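Local coordinates for INSIG protein homolog (Mycobacterium vanbaalenii PYR-1, PDB 4XU6) that binds diacylglycerol within the membrane as a bacterial member of the INSIG family and assembles as a homotrimer, at the interface of chains A and B. Numbering follows the deposited sequence. Chains: chain A/B, Uncharacterized protein.

Contact 1: the interface of chains A and B. Residues chain A 96, 103, 107; chain B 88, 91-92, 95.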
ATOM      1  N   VAL A  96      -5.101   2.434  12.402  1.00 22.94           N
ATOM      2  CA  VAL A  96      -4.378   3.683  12.633  1.00 24.28           C
ATOM      3  C   VAL A  96      -5.232   4.797  13.231  1.00 23.43           C
ATOM      4  O   VAL A  96      -4.758   5.918  13.383  1.00 22.70           O
ATOM      5  CB  VAL A  96      -3.684   4.196  11.329  1.00 24.27           C
ATOM      6  CG1 VAL A  96      -2.761   3.121  10.756  1.00 25.58           C
ATOM      7  CG2 VAL A  96      -4.723   4.633  10.275  1.00 22.26           C
ATOM      8  N   PRO A 103      -1.878  12.948   9.477  1.00 20.99           N
ATOM      9  CA  PRO A 103      -1.293  11.822   8.740  1.00 21.95           C
ATOM     10  C   PRO A 103      -2.296  10.704   8.449  1.00 22.45           C
ATOM     11  O   PRO A 103      -2.218  10.117   7.367  1.00 20.96           O
ATOM     12  CB  PRO A 103      -0.175  11.321   9.667  1.00 22.31           C
ATOM     13  CG  PRO A 103      -0.466  11.931  11.027  1.00 23.47           C
ATOM     14  CD  PRO A 103      -1.152  13.229  10.732  1.00 22.40           C
ATOM     15  N   LEU A 107      -3.148   9.604   4.613  1.00 20.65           N
ATOM     16  CA  LEU A 107      -2.864   8.238   4.163  1.00 21.18           C
ATOM     17  C   LEU A 107      -4.063   7.669   3.395  1.00 20.10           C
ATOM     18  O   LEU A 107      -3.904   7.105   2.318  1.00 19.58           O
ATOM     19  CB  LEU A 107      -2.501   7.335   5.347  1.00 22.20           C
ATOM     20  CG  LEU A 107      -2.279   5.859   5.001  1.00 21.02           C
ATOM     21  CD1 LEU A 107      -1.133   5.698   4.002  1.00 24.19           C
ATOM     22  CD2 LEU A 107      -2.014   5.036   6.270  1.00 26.19           C
TER
ATOM     23  N   GLY B  88       1.763   9.438   0.709  1.00 20.89           N
ATOM     24  CA  GLY B  88       1.334   8.329   1.547  1.00 19.72           C
ATOM     25  C   GLY B  88       2.508   7.673   2.245  1.00 19.39           C
ATOM     26  O   GLY B  88       2.415   7.294   3.409  1.00 21.13           O
ATOM     27  N   VAL B  91       3.770  10.145   5.100  1.00 21.20           N
ATOM     28  CA  VAL B  91       2.965  10.123   6.328  1.00 20.30           C
ATOM     29  C   VAL B  91       3.027   8.769   7.032  1.00 22.25           C
ATOM     30  O   VAL B  91       2.919   8.701   8.254  1.00 20.42           O
ATOM     31  CB  VAL B  91       1.492  10.579   6.114  1.00 20.17           C
ATOM     32  CG1 VAL B  91       1.450  12.025   5.607  1.00 20.93           C
ATOM     33  CG2 VAL B  91       0.745   9.643   5.161  1.00 20.92           C
ATOM     34  N   THR B  92       3.223   7.694   6.272  1.00 21.78           N
ATOM     35  CA  THR B  92       3.372   6.374   6.889  1.00 22.13           C
ATOM     36  C   THR B  92       4.610   6.332   7.781  1.00 22.00           C
ATOM     37  O   THR B  92       4.590   5.717   8.851  1.00 20.46           O
ATOM     38  CB  THR B  92       3.451   5.242   5.830  1.00 22.40           C
ATOM     39  OG1 THR B  92       2.214   5.167   5.112  1.00 22.24           O
ATOM     40  CG2 THR B  92       3.722   3.884   6.498  1.00 24.00           C
ATOM     41  N   LEU B  95       3.749   7.486  11.088  1.00 21.70           N
ATOM     42  CA  LEU B  95       2.972   6.517  11.863  1.00 22.41           C
ATOM     43  C   LEU B  95       3.823   5.383  12.431  1.00 22.30           C
ATOM     44  O   LEU B  95       3.529   4.873  13.503  1.00 27.51           O
ATOM     45  CB  LEU B  95       1.850   5.919  11.008  1.00 23.98           C
ATOM     46  CG  LEU B  95       0.853   6.911  10.409  1.00 22.12           C
ATOM     47  CD1 LEU B  95      -0.202   6.188   9.571  1.00 24.22           C
ATOM     48  CD2 LEU B  95       0.199   7.738  11.490  1.00 24.92           C
TER

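Contact 2: the interface of chains A and B. Residues chain A 110, 113-114, 117; chain B 81, 84-85, 88.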
ATOM      1  N   ALA A 110      -4.458   9.357   0.057  1.00 20.85           N
ATOM      2  CA  ALA A 110      -3.479   8.849  -0.909  1.00 21.00           C
ATOM      3  C   ALA A 110      -3.943   7.515  -1.481  1.00 20.14           C
ATOM      4  O   ALA A 110      -3.845   7.280  -2.674  1.00 20.33           O
ATOM      5  CB  ALA A 110      -2.093   8.705  -0.262  1.00 21.03           C
ATOM      6  N   ALA A 113      -6.774   8.228  -3.911  1.00 21.21           N
ATOM      7  CA  ALA A 113      -6.291   8.825  -5.157  1.00 19.94           C
ATOM      8  C   ALA A 113      -5.642   7.770  -6.044  1.00 19.86           C
ATOM      9  O   ALA A 113      -5.852   7.753  -7.262  1.00 22.83           O
ATOM     10  CB  ALA A 113      -5.308   9.956  -4.872  1.00 22.94           C
ATOM     11  N   ILE A 114      -4.840   6.896  -5.442  1.00 19.14           N
ATOM     12  CA  ILE A 114      -4.174   5.854  -6.220  1.00 20.64           C
ATOM     13  C   ILE A 114      -5.198   4.878  -6.806  1.00 22.82           C
ATOM     14  O   ILE A 114      -5.105   4.491  -7.975  1.00 20.95           O
ATOM     15  CB  ILE A 114      -3.113   5.119  -5.390  1.00 21.75           C
ATOM     16  CG1 ILE A 114      -1.897   6.035  -5.169  1.00 22.52           C
ATOM     17  CG2 ILE A 114      -2.672   3.827  -6.086  1.00 24.15           C
ATOM     18  CD1 ILE A 114      -0.983   5.601  -4.026  1.00 22.25           C
ATOM     19  N   CYS A 117      -6.749   6.636  -9.740  1.00 22.44           N
ATOM     20  CA  CYS A 117      -5.807   6.740 -10.868  1.00 22.52           C
ATOM     21  C   CYS A 117      -5.661   5.418 -11.616  1.00 26.08           C
ATOM     22  O   CYS A 117      -5.577   5.395 -12.847  1.00 26.65           O
ATOM     23  CB  CYS A 117      -4.435   7.212 -10.392  1.00 26.75           C
ATOM     24  SG  CYS A 117      -4.397   8.957  -9.946  1.00 36.93           S
TER
ATOM     25  N   GLY B  81      -0.936   9.897  -9.179  1.00 23.44           N
ATOM     26  CA  GLY B  81      -0.654   8.650  -8.494  1.00 23.66           C
ATOM     27  C   GLY B  81       0.715   8.665  -7.839  1.00 22.79           C
ATOM     28  O   GLY B  81       0.880   8.154  -6.741  1.00 22.72           O
ATOM     29  N   ALA B  84       0.650  10.991  -4.804  1.00 19.53           N
ATOM     30  CA  ALA B  84      -0.065  10.288  -3.738  1.00 21.17           C
ATOM     31  C   ALA B  84       0.818   9.212  -3.092  1.00 20.36           C
ATOM     32  O   ALA B  84       0.794   9.026  -1.879  1.00 21.43           O
ATOM     33  CB  ALA B  84      -1.356   9.683  -4.282  1.00 21.21           C
ATOM     34  N   ALA B  85       1.608   8.509  -3.900  1.00 20.60           N
ATOM     35  CA  ALA B  85       2.476   7.452  -3.371  1.00 20.68           C
ATOM     36  C   ALA B  85       3.545   8.040  -2.452  1.00 20.35           C
ATOM     37  O   ALA B  85       3.835   7.488  -1.392  1.00 20.38           O
ATOM     38  CB  ALA B  85       3.128   6.660  -4.510  1.00 21.82           C
ATOM     39  N   GLY B  88       1.763   9.438   0.709  1.00 20.89           N
ATOM     40  CA  GLY B  88       1.334   8.329   1.547  1.00 19.72           C
ATOM     41  C   GLY B  88       2.508   7.673   2.245  1.00 19.39           C
ATOM     42  O   GLY B  88       2.415   7.294   3.409  1.00 21.13           O
TER

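Contact 1: the interface of chains A and B
A:Leu107 of helix 101-119 lies against helix 76-96 of the neighbouring subunit, sending its two methyl branches to different partners. Its CG stands anti to the backbone N (chi1 176°), which carries the fork across the boundary towards chain B. The CD1 branch comes over the B:Thr92 hydroxyl, with CD1 3.6 Å from OG1. That hydroxyl is already committed within its own helix: B:Thr92 OG1 gives a 2.7 Å hydrogen bond to the carbonyl O of B:Gly88, from a position tilted 32° out of the carbonyl plane. A polar atom is thus satisfied one turn back along the helix while a methyl group packs against it. The CD2 branch meets B:Leu95 CD1 at 3.9 Å, and the CB of A:Leu107 rests against B:Val91 CG2. This CG2 also abuts the A:Pro103 carbonyl O at 3.7 Å, while the other branch of B:Leu95, CD2, reaches the CB of the proline ring at 4.0 Å. A:Leu107 and B:Leu95 hide 53 and 41 Å² here. The fit slackens towards A:Val96, at the end of helix 76-96 in chain A, which hides 14 Å². There CG1 comes only within 4.2 Å of B:Leu95 CD1, the two side chains crossing at about a right angle. With no polar bond spanning the patch, shape and apolar contact join adjacent protomers in the homotrimer of this INSIG homolog.

Contact 2: the interface of chains A and B
The GxxxA pair B:Gly81 and B:Ala85 of helix 76-96 in this INSIG homolog packs against A:Ala110 and A:Ile114 of helix 101-119 in the neighbouring subunit. On the same B helix, B:Ala84 and B:Gly88 repeat the four-residue spacing of small residues. No N or O of one chain comes within bonding reach of the other, and the helices meet through apolar groups and backbone. The methyl of A:Ala110 presses onto backbone: its CB is 3.3 Å from the carbonyl O of B:Ala84, a close van der Waals approach, and 3.9 Å from B:Gly88 CA, where no side chain intervenes. In the opposite direction the methyl of B:Ala84 enters the surface of helix 101-119, touching A:Ile114 CG1 at 3.8 Å and lying near the carbonyl O of A:Ala110. A:Ala113 adds its own methyl to this group, CB to CB with B:Ala84 at 4.0 Å. The longer side chain is A:Ile114, whose CG1 stands anti to the carbonyl carbon (chi1 -72°), a turn that sets it alongside the B:Ala84 methyl and the B:Gly81 carbonyl O. The extended chi2 of 162° then carries the terminal CD1 on to the B:Ala85 backbone, 3.9 Å from its N. One turn further along, A:Cys117 marks the shallow margin of the patch: SG lies 3.7 Å from B:Gly81 N without burying measurable surface of the cysteine, and makes a weak hydrogen bond to the carbonyl O of A:Ala113 in its own helix.

Contacts 1 and 2 are successive stretches of one helix-to-helix seam, with the centres of their C-alpha atoms about 12 Å apart. Both set helix 101-119 of chain A against helix 76-96 of chain B, and B:Gly88 belongs to both; contact 1 also draws in the end of helix 76-96 of chain A. The seam passes from mainly leucine, valine and proline in contact 1 to mainly alanine and glycine, with A:Ile114 among them, in contact 2, so the mode of packing changes along its length. The whole interface is not an exact two-fold, which fits subunits arranged around a homotrimer.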